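Local coordinates for protein pullulanase (Klebsiella oxytoca, PDB 2YOC) that hydrolyses alpha-1,6-glucosidic linkages in pullulan and related branched glucans and is probably a lipid-linked surface enzyme exported by a type 2 secretion system, at residues 973-983 and 994-1004; 1016-1024 and 1050-1058. All coordinates share one frame; numbering follows the deposited sequence.

Contact 1 of 2, residues 973-983 and 994-1004. With CA (calcium ion), chain M.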
loop_
_atom_site.group_PDB
_atom_site.type_symbol
_atom_site.label_atom_id
_atom_site.label_comp_id
_atom_site.label_asym_id
_atom_site.label_seq_id
_atom_site.Cartn_x
_atom_site.Cartn_y
_atom_site.Cartn_z
ATOM N N ALA B 973 13.290 -10.743 15.159
ATOM C CA ALA B 973 14.350 -9.944 14.527
ATOM C C ALA B 973 15.691 -10.668 14.472
ATOM O O ALA B 973 16.015 -11.444 15.360
ATOM C CB ALA B 973 14.494 -8.609 15.228
ATOM N N GLY B 974 16.434 -10.443 13.399
ATOM C CA GLY B 974 17.746 -11.059 13.210
ATOM C C GLY B 974 17.753 -12.524 12.800
ATOM O O GLY B 974 18.820 -13.074 12.531
ATOM N N LEU B 975 16.584 -13.175 12.741
ATOM C CA LEU B 975 16.525 -14.563 12.324
ATOM C C LEU B 975 16.153 -14.643 10.847
ATOM O O LEU B 975 15.060 -14.225 10.438
ATOM C CB LEU B 975 15.557 -15.355 13.192
ATOM C CG LEU B 975 15.586 -16.862 13.037
ATOM C CD1 LEU B 975 16.829 -17.432 13.670
ATOM C CD2 LEU B 975 14.347 -17.479 13.664
ATOM N N LEU B 976 17.101 -15.135 10.039
ATOM C CA LEU B 976 16.912 -15.309 8.606
ATOM C C LEU B 976 16.899 -16.793 8.329
ATOM O O LEU B 976 17.879 -17.489 8.599
ATOM C CB LEU B 976 18.001 -14.582 7.798
ATOM C CG LEU B 976 18.032 -13.069 7.962
ATOM C CD1 LEU B 976 19.418 -12.524 7.711
ATOM C CD2 LEU B 976 16.997 -12.394 7.085
ATOM N N VAL B 977 15.744 -17.288 7.880
ATOM C CA VAL B 977 15.528 -18.709 7.622
ATOM C C VAL B 977 15.115 -18.920 6.170
ATOM O O VAL B 977 14.019 -18.501 5.772
ATOM C CB VAL B 977 14.558 -19.362 8.648
ATOM C CG1 VAL B 977 14.235 -20.794 8.262
ATOM C CG2 VAL B 977 15.148 -19.329 10.056
HETATM N N MSE B 978 16.006 -19.556 5.371
HETATM C CA MSE B 978 15.763 -19.819 3.956
HETATM C C MSE B 978 15.647 -21.293 3.701
HETATM O O MSE B 978 16.485 -22.056 4.176
HETATM C CB MSE B 978 16.888 -19.224 3.102
HETATM C CG MSE B 978 16.583 -19.228 1.596
HETATM SE SE MSE B 978 17.953 -18.364 0.508
HETATM C CE MSE B 978 19.418 -19.589 0.779
ATOM N N THR B 979 14.627 -21.697 2.931
ATOM C CA THR B 979 14.429 -23.095 2.578
ATOM C C THR B 979 14.577 -23.270 1.060
ATOM O O THR B 979 14.056 -22.442 0.314
ATOM C CB THR B 979 13.089 -23.655 3.124
ATOM O OG1 THR B 979 11.993 -23.168 2.362
ATOM C CG2 THR B 979 12.877 -23.390 4.600
ATOM N N VAL B 980 15.318 -24.321 0.609
ATOM C CA VAL B 980 15.538 -24.621 -0.815
ATOM C C VAL B 980 15.067 -26.040 -1.105
ATOM O O VAL B 980 15.613 -26.995 -0.555
ATOM C CB VAL B 980 16.984 -24.375 -1.316
ATOM C CG1 VAL B 980 17.068 -24.592 -2.826
ATOM C CG2 VAL B 980 17.473 -22.962 -0.946
ATOM N N ASP B 981 14.056 -26.177 -1.970
ATOM C CA ASP B 981 13.460 -27.454 -2.311
ATOM C C ASP B 981 14.234 -28.224 -3.361
ATOM O O ASP B 981 14.694 -27.651 -4.347
ATOM C CB ASP B 981 11.998 -27.270 -2.776
ATOM C CG ASP B 981 11.150 -28.529 -2.675
ATOM O OD1 ASP B 981 11.555 -29.454 -1.960
ATOM O OD2 ASP B 981 10.064 -28.580 -3.304
ATOM N N ASP B 982 14.356 -29.549 -3.158
ATOM C CA ASP B 982 14.871 -30.500 -4.126
ATOM C C ASP B 982 13.864 -31.629 -4.229
ATOM O O ASP B 982 14.094 -32.628 -4.927
ATOM C CB ASP B 982 16.283 -30.985 -3.817
ATOM C CG ASP B 982 17.027 -31.484 -5.066
ATOM O OD1 ASP B 982 16.855 -30.873 -6.163
ATOM O OD2 ASP B 982 17.772 -32.481 -4.954
ATOM N N GLY B 983 12.718 -31.428 -3.564
ATOM C CA GLY B 983 11.585 -32.347 -3.552
ATOM C C GLY B 983 10.864 -32.455 -4.884
ATOM O O GLY B 983 10.987 -31.601 -5.756
ATOM N N LEU B 994 20.746 -34.786 -1.242
ATOM C CA LEU B 994 19.703 -34.017 -0.519
ATOM C C LEU B 994 18.317 -33.978 -1.172
ATOM O O LEU B 994 18.184 -34.211 -2.377
ATOM C CB LEU B 994 20.169 -32.576 -0.171
ATOM C CG LEU B 994 21.540 -32.423 0.484
ATOM C CD1 LEU B 994 21.832 -30.988 0.797
ATOM C CD2 LEU B 994 21.680 -33.265 1.738
ATOM N N ASP B 995 17.292 -33.686 -0.342
ATOM C CA ASP B 995 15.885 -33.517 -0.706
ATOM C C ASP B 995 15.533 -32.042 -0.534
ATOM O O ASP B 995 14.534 -31.583 -1.073
ATOM C CB ASP B 995 14.976 -34.350 0.212
ATOM C CG ASP B 995 14.305 -35.575 -0.404
ATOM O OD1 ASP B 995 14.389 -35.746 -1.653
ATOM O OD2 ASP B 995 13.681 -36.364 0.364
ATOM N N GLY B 996 16.359 -31.325 0.224
ATOM C CA GLY B 996 16.165 -29.920 0.533
ATOM C C GLY B 996 17.242 -29.345 1.427
ATOM O O GLY B 996 18.063 -30.086 1.975
ATOM N N LEU B 997 17.235 -28.007 1.587
ATOM C CA LEU B 997 18.202 -27.223 2.371
ATOM C C LEU B 997 17.561 -26.174 3.250
ATOM O O LEU B 997 16.559 -25.559 2.869
ATOM C CB LEU B 997 19.133 -26.475 1.405
ATOM C CG LEU B 997 20.617 -26.524 1.654
ATOM C CD1 LEU B 997 21.000 -27.685 2.587
ATOM C CD2 LEU B 997 21.363 -26.625 0.337
ATOM N N VAL B 998 18.205 -25.905 4.399
ATOM C CA VAL B 998 17.797 -24.841 5.326
ATOM C C VAL B 998 19.012 -23.983 5.690
ATOM O O VAL B 998 20.022 -24.511 6.167
ATOM C CB VAL B 998 17.000 -25.300 6.582
ATOM C CG1 VAL B 998 16.680 -24.124 7.488
ATOM C CG2 VAL B 998 15.713 -26.009 6.194
ATOM N N VAL B 999 18.917 -22.674 5.449
ATOM C CA VAL B 999 19.945 -21.741 5.859
ATOM C C VAL B 999 19.342 -20.949 7.028
ATOM O O VAL B 999 18.292 -20.305 6.884
ATOM C CB VAL B 999 20.460 -20.824 4.725
ATOM C CG1 VAL B 999 21.485 -19.817 5.248
ATOM C CG2 VAL B 999 21.056 -21.633 3.585
ATOM N N ALA B 1000 19.985 -21.028 8.190
ATOM C CA ALA B 1000 19.525 -20.288 9.348
ATOM C C ALA B 1000 20.619 -19.363 9.823
ATOM O O ALA B 1000 21.734 -19.805 10.078
ATOM C CB ALA B 1000 19.081 -21.231 10.451
ATOM N N ILE B 1001 20.315 -18.062 9.853
ATOM C CA ILE B 1001 21.232 -17.025 10.294
ATOM C C ILE B 1001 20.593 -16.333 11.488
ATOM O O ILE B 1001 19.575 -15.651 11.319
ATOM C CB ILE B 1001 21.552 -16.029 9.143
ATOM C CG1 ILE B 1001 22.219 -16.745 7.948
ATOM C CG2 ILE B 1001 22.404 -14.835 9.640
ATOM C CD1 ILE B 1001 22.163 -15.954 6.646
ATOM N N ASN B 1002 21.176 -16.520 12.694
ATOM C CA ASN B 1002 20.678 -15.871 13.903
ATOM C C ASN B 1002 21.569 -14.676 14.239
ATOM O O ASN B 1002 22.552 -14.797 14.972
ATOM C CB ASN B 1002 20.539 -16.847 15.086
ATOM C CG ASN B 1002 19.870 -16.254 16.311
ATOM O OD1 ASN B 1002 18.947 -15.429 16.228
ATOM N ND2 ASN B 1002 20.302 -16.698 17.482
ATOM N N ALA B 1003 21.216 -13.519 13.671
ATOM C CA ALA B 1003 21.907 -12.258 13.835
ATOM C C ALA B 1003 21.318 -11.516 15.044
ATOM O O ALA B 1003 20.943 -10.340 14.949
ATOM C CB ALA B 1003 21.749 -11.444 12.563
ATOM N N ALA B 1004 21.263 -12.216 16.195
ATOM C CA ALA B 1004 20.698 -11.725 17.458
ATOM C C ALA B 1004 21.555 -12.149 18.668
ATOM O O ALA B 1004 22.155 -13.229 18.616
ATOM C CB ALA B 1004 19.277 -12.263 17.620
HETATM CA CA CA M . 17.297 -34.682 -4.602
#
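M978 and V999 face each other across two antiparallel strands, and their backbones exchange a pair of N-H...O bonds, M978 N to V999 O and V999 N to M978 O, each 2.8 Å. The same two-way bonding joins L976 with I1001 and V980 with L997. At one end of this ladder the bonding bends: D982 N reaches D995 O from above the carbonyl plane with an N-H...O angle of 136°. At the other end A1003 N bonds to G974 O at 2.7 Å.

Apolar contacts divide between two faces. M978, a selenomethionine, runs side by side with V999; its chain starts anti to the backbone N (chi1 -169°) and bends at chi3, which brings CE to 3.8 Å from V999 CG2. L976, I1001, V980 and L997 line this face too, and helix 762-776 covers L976 and I1001. On the other face V977, A1000, T979 and V998 meet through methyl groups, T979 CG2 lying 4.2 Å from V998 CG2. The strands are interior members of the antiparallel sheet in the pullulanase-type C-terminal domain, with strand 962-965 beside 975-981.

Metal ligation holds the end where the loop joins the strands. Calcium is bound by D982 OD2 at 2.3 Å and by L994 O at 2.4 Å, so the cation bridges both segments; S989, D991 and Q1058 complete the site. The other carboxylate oxygen, D982 OD1, accepts from L990 N and forms a salt bridge with R961, which probably steadies the ligand. Next to it, D981 OD1 accepts from G983 N in an Asx turn.

Contact 2 of 2, residues 1016-1024 and 1050-1058; sequences ETLQLSAIQ and SVAVLELPQ. With CA (calcium ion), chain M.
Q1024 reaches from the first turn of a helix to the edge of strand 1050-1057, where its amide takes the place of a backbone partner. From CB the chain leaves with CG anti to the carbonyl carbon (chi1 -80°) and runs extended to CD, which comes within 3.8 Å of V1053 N. There the amide divides: OE1 receives V1053 N at 2.8 Å, in the amide plane and on a lone pair, while NE2 turns to V1051 O in a weak bond, doubtful because the modelled distance is so short. If real, it would let one side chain serve both an N-H and a C=O of the same strand.

Farther along, backbone takes over. Q1019 and E1055 form an antiparallel hydrogen-bonded pair, E1055 N meeting Q1019 O at 2.8 Å, and S1021 N adds a weak bond to V1053 O. S1021, between strand 1019-1020 and the helix, is its N-cap residue.

The Q1019 chain stretches past E1055 to lie against the P1057 ring, with NE2 3.9 Å from P1057 CB. The E1055 chain passes beside Q1019; its carboxylate, in a salt bridge with R993, takes a bond at OE2 from a water that also meets S1021 OG. On the opposite face L1020 CD1 touches L1054 CD1 at 3.9 Å, and L1018 CD2 packs on L1056 CG.

At the strand's end Q1058 OE1 ligates calcium at 2.8 Å. A short outer strand running into a helix beside a long neighbour forms this margin of the antiparallel sheet in the C-terminal domain of pullulanase-type alpha-1,6-glucosidases.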
loop_
_atom_site.group_PDB
_atom_site.type_symbol
_atom_site.label_atom_id
_atom_site.label_comp_id
_atom_site.label_asym_id
_atom_site.label_seq_id
_atom_site.Cartn_x
_atom_site.Cartn_y
_atom_site.Cartn_z
ATOM N N GLU B 1016 10.730 -32.953 11.034
ATOM C CA GLU B 1016 11.546 -33.105 9.838
ATOM C C GLU B 1016 12.893 -33.675 10.257
ATOM O O GLU B 1016 13.449 -33.285 11.301
ATOM C CB GLU B 1016 11.716 -31.772 9.100
ATOM C CG GLU B 1016 10.449 -31.271 8.425
ATOM C CD GLU B 1016 10.177 -31.782 7.025
ATOM O OE1 GLU B 1016 10.864 -32.724 6.577
ATOM O OE2 GLU B 1016 9.267 -31.232 6.367
ATOM N N THR B 1017 13.370 -34.662 9.490
ATOM C CA THR B 1017 14.644 -35.290 9.772
ATOM C C THR B 1017 15.750 -34.519 9.069
ATOM O O THR B 1017 15.942 -34.646 7.862
ATOM C CB THR B 1017 14.562 -36.806 9.637
ATOM O OG1 THR B 1017 13.680 -37.269 10.669
ATOM C CG2 THR B 1017 15.911 -37.482 9.786
ATOM N N LEU B 1018 16.422 -33.659 9.849
ATOM C CA LEU B 1018 17.489 -32.765 9.430
ATOM C C LEU B 1018 18.798 -33.122 10.087
ATOM O O LEU B 1018 18.825 -33.777 11.124
ATOM C CB LEU B 1018 17.129 -31.328 9.819
ATOM C CG LEU B 1018 15.877 -30.736 9.207
ATOM C CD1 LEU B 1018 15.533 -29.460 9.915
ATOM C CD2 LEU B 1018 16.030 -30.498 7.705
ATOM N N GLN B 1019 19.883 -32.682 9.496
ATOM C CA GLN B 1019 21.228 -32.877 10.020
ATOM C C GLN B 1019 22.039 -31.659 9.650
ATOM O O GLN B 1019 21.763 -31.031 8.616
ATOM C CB GLN B 1019 21.886 -34.190 9.505
ATOM C CG GLN B 1019 22.191 -34.250 8.009
ATOM C CD GLN B 1019 22.376 -35.647 7.486
ATOM O OE1 GLN B 1019 22.099 -36.643 8.158
ATOM N NE2 GLN B 1019 22.802 -35.750 6.241
ATOM N N LEU B 1020 23.005 -31.297 10.504
ATOM C CA LEU B 1020 23.884 -30.159 10.271
ATOM C C LEU B 1020 24.861 -30.552 9.166
ATOM O O LEU B 1020 25.174 -31.734 9.032
ATOM C CB LEU B 1020 24.629 -29.839 11.571
ATOM C CG LEU B 1020 25.488 -28.587 11.596
ATOM C CD1 LEU B 1020 24.640 -27.331 11.547
ATOM C CD2 LEU B 1020 26.391 -28.583 12.808
ATOM N N SER B 1021 25.316 -29.588 8.365
ATOM C CA SER B 1021 26.261 -29.882 7.298
ATOM C C SER B 1021 27.538 -30.537 7.842
ATOM O O SER B 1021 28.068 -30.112 8.889
ATOM C CB SER B 1021 26.642 -28.614 6.542
ATOM O OG SER B 1021 27.386 -28.939 5.376
ATOM N N ALA B 1022 28.034 -31.566 7.106
ATOM C CA ALA B 1022 29.276 -32.269 7.420
ATOM C C ALA B 1022 30.411 -31.255 7.517
ATOM O O ALA B 1022 31.229 -31.369 8.422
ATOM C CB ALA B 1022 29.586 -33.284 6.341
ATOM N N ILE B 1023 30.401 -30.217 6.629
ATOM C CA ILE B 1023 31.338 -29.080 6.570
ATOM C C ILE B 1023 31.379 -28.403 7.963
ATOM O O ILE B 1023 32.472 -28.220 8.525
ATOM C CB ILE B 1023 30.939 -28.081 5.411
ATOM C CG1 ILE B 1023 31.165 -28.679 3.996
ATOM C CG2 ILE B 1023 31.688 -26.756 5.495
ATOM C CD1 ILE B 1023 30.013 -29.465 3.393
ATOM N N GLN B 1024 30.184 -28.110 8.536
ATOM C CA GLN B 1024 30.059 -27.477 9.851
ATOM C C GLN B 1024 30.375 -28.417 11.018
ATOM O O GLN B 1024 30.940 -27.972 12.026
ATOM C CB GLN B 1024 28.687 -26.826 10.022
ATOM C CG GLN B 1024 28.602 -25.478 9.337
ATOM C CD GLN B 1024 27.233 -24.862 9.426
ATOM O OE1 GLN B 1024 26.209 -25.472 9.073
ATOM N NE2 GLN B 1024 27.198 -23.608 9.860
ATOM N N SER B 1050 25.033 -16.926 15.079
ATOM C CA SER B 1050 25.368 -18.185 14.466
ATOM C C SER B 1050 24.684 -18.378 13.132
ATOM O O SER B 1050 23.614 -17.803 12.868
ATOM C CB SER B 1050 25.025 -19.332 15.414
ATOM O OG SER B 1050 23.635 -19.396 15.689
ATOM N N VAL B 1051 25.327 -19.206 12.297
ATOM C CA VAL B 1051 24.862 -19.612 10.981
ATOM C C VAL B 1051 24.899 -21.161 10.831
ATOM O O VAL B 1051 25.922 -21.791 11.095
ATOM C CB VAL B 1051 25.452 -18.785 9.788
ATOM C CG1 VAL B 1051 26.901 -18.376 10.013
ATOM C CG2 VAL B 1051 25.289 -19.499 8.449
ATOM N N ALA B 1052 23.747 -21.753 10.468
ATOM C CA ALA B 1052 23.593 -23.196 10.299
ATOM C C ALA B 1052 23.028 -23.576 8.952
ATOM O O ALA B 1052 22.084 -22.950 8.469
ATOM C CB ALA B 1052 22.702 -23.759 11.386
ATOM N N VAL B 1053 23.588 -24.616 8.358
ATOM C CA VAL B 1053 23.084 -25.160 7.105
ATOM C C VAL B 1053 22.478 -26.498 7.494
ATOM O O VAL B 1053 23.208 -27.444 7.806
ATOM C CB VAL B 1053 24.149 -25.279 5.980
ATOM C CG1 VAL B 1053 23.575 -25.982 4.767
ATOM C CG2 VAL B 1053 24.686 -23.908 5.589
ATOM N N LEU B 1054 21.147 -26.542 7.596
ATOM C CA LEU B 1054 20.470 -27.773 7.966
ATOM C C LEU B 1054 20.061 -28.434 6.668
ATOM O O LEU B 1054 19.454 -27.787 5.807
ATOM C CB LEU B 1054 19.248 -27.524 8.878
ATOM C CG LEU B 1054 19.447 -26.929 10.302
ATOM C CD1 LEU B 1054 20.863 -27.079 10.815
ATOM C CD2 LEU B 1054 19.055 -25.496 10.329
ATOM N N GLU B 1055 20.462 -29.692 6.490
ATOM C CA GLU B 1055 20.171 -30.417 5.272
ATOM C C GLU B 1055 19.208 -31.560 5.483
ATOM O O GLU B 1055 19.269 -32.246 6.508
ATOM C CB GLU B 1055 21.450 -30.862 4.543
ATOM C CG GLU B 1055 22.680 -31.050 5.414
ATOM C CD GLU B 1055 23.926 -31.453 4.654
ATOM O OE1 GLU B 1055 24.218 -30.807 3.620
ATOM O OE2 GLU B 1055 24.613 -32.406 5.095
ATOM N N LEU B 1056 18.311 -31.749 4.498
ATOM C CA LEU B 1056 17.281 -32.779 4.452
ATOM C C LEU B 1056 17.824 -33.944 3.600
ATOM O O LEU B 1056 17.800 -33.865 2.365
ATOM C CB LEU B 1056 16.025 -32.199 3.794
ATOM C CG LEU B 1056 14.672 -32.575 4.355
ATOM C CD1 LEU B 1056 13.585 -32.073 3.438
ATOM C CD2 LEU B 1056 14.511 -34.086 4.512
ATOM N N PRO B 1057 18.342 -35.029 4.215
ATOM C CA PRO B 1057 18.920 -36.109 3.383
ATOM C C PRO B 1057 17.884 -36.863 2.572
ATOM O O PRO B 1057 16.754 -37.059 3.026
ATOM C CB PRO B 1057 19.655 -36.998 4.388
ATOM C CG PRO B 1057 18.970 -36.722 5.711
ATOM C CD PRO B 1057 18.457 -35.314 5.664
ATOM N N GLN B 1058 18.261 -37.223 1.354
ATOM C CA GLN B 1058 17.412 -37.943 0.423
ATOM C C GLN B 1058 17.469 -39.406 0.723
ATOM O O GLN B 1058 18.552 -39.951 0.967
ATOM C CB GLN B 1058 17.852 -37.684 -1.033
ATOM C CG GLN B 1058 16.790 -38.058 -2.068
ATOM C CD GLN B 1058 17.371 -38.231 -3.435
ATOM O OE1 GLN B 1058 17.909 -37.297 -4.036
ATOM N NE2 GLN B 1058 17.258 -39.433 -3.966
HETATM CA CA CA M . 17.297 -34.682 -4.602
HETATM O O HOH W 1 27.405 -31.449 3.879
#

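Overall arrangement
Contact 1 closes before contact 2 opens along the chain, and their centres lie about 10 Å apart in one five-stranded antiparallel sheet. Strands 994-1002 and 1050-1057 are neighbours in it, giving the order 962-965, 975-981, 994-1002, 1050-1057, 1019-1020, so contact 1 is interior and contact 2 includes an outer strand. Probable backbone hydrogen bonds, V998 N to L1054 O and D995 N to L1056 O, join the two. One calcium ion draws ligands from both, binding D982 and L994 of contact 1 and Q1058 of contact 2, and so ties three strand ends together in the C-terminal domain, remote from the chain's centre.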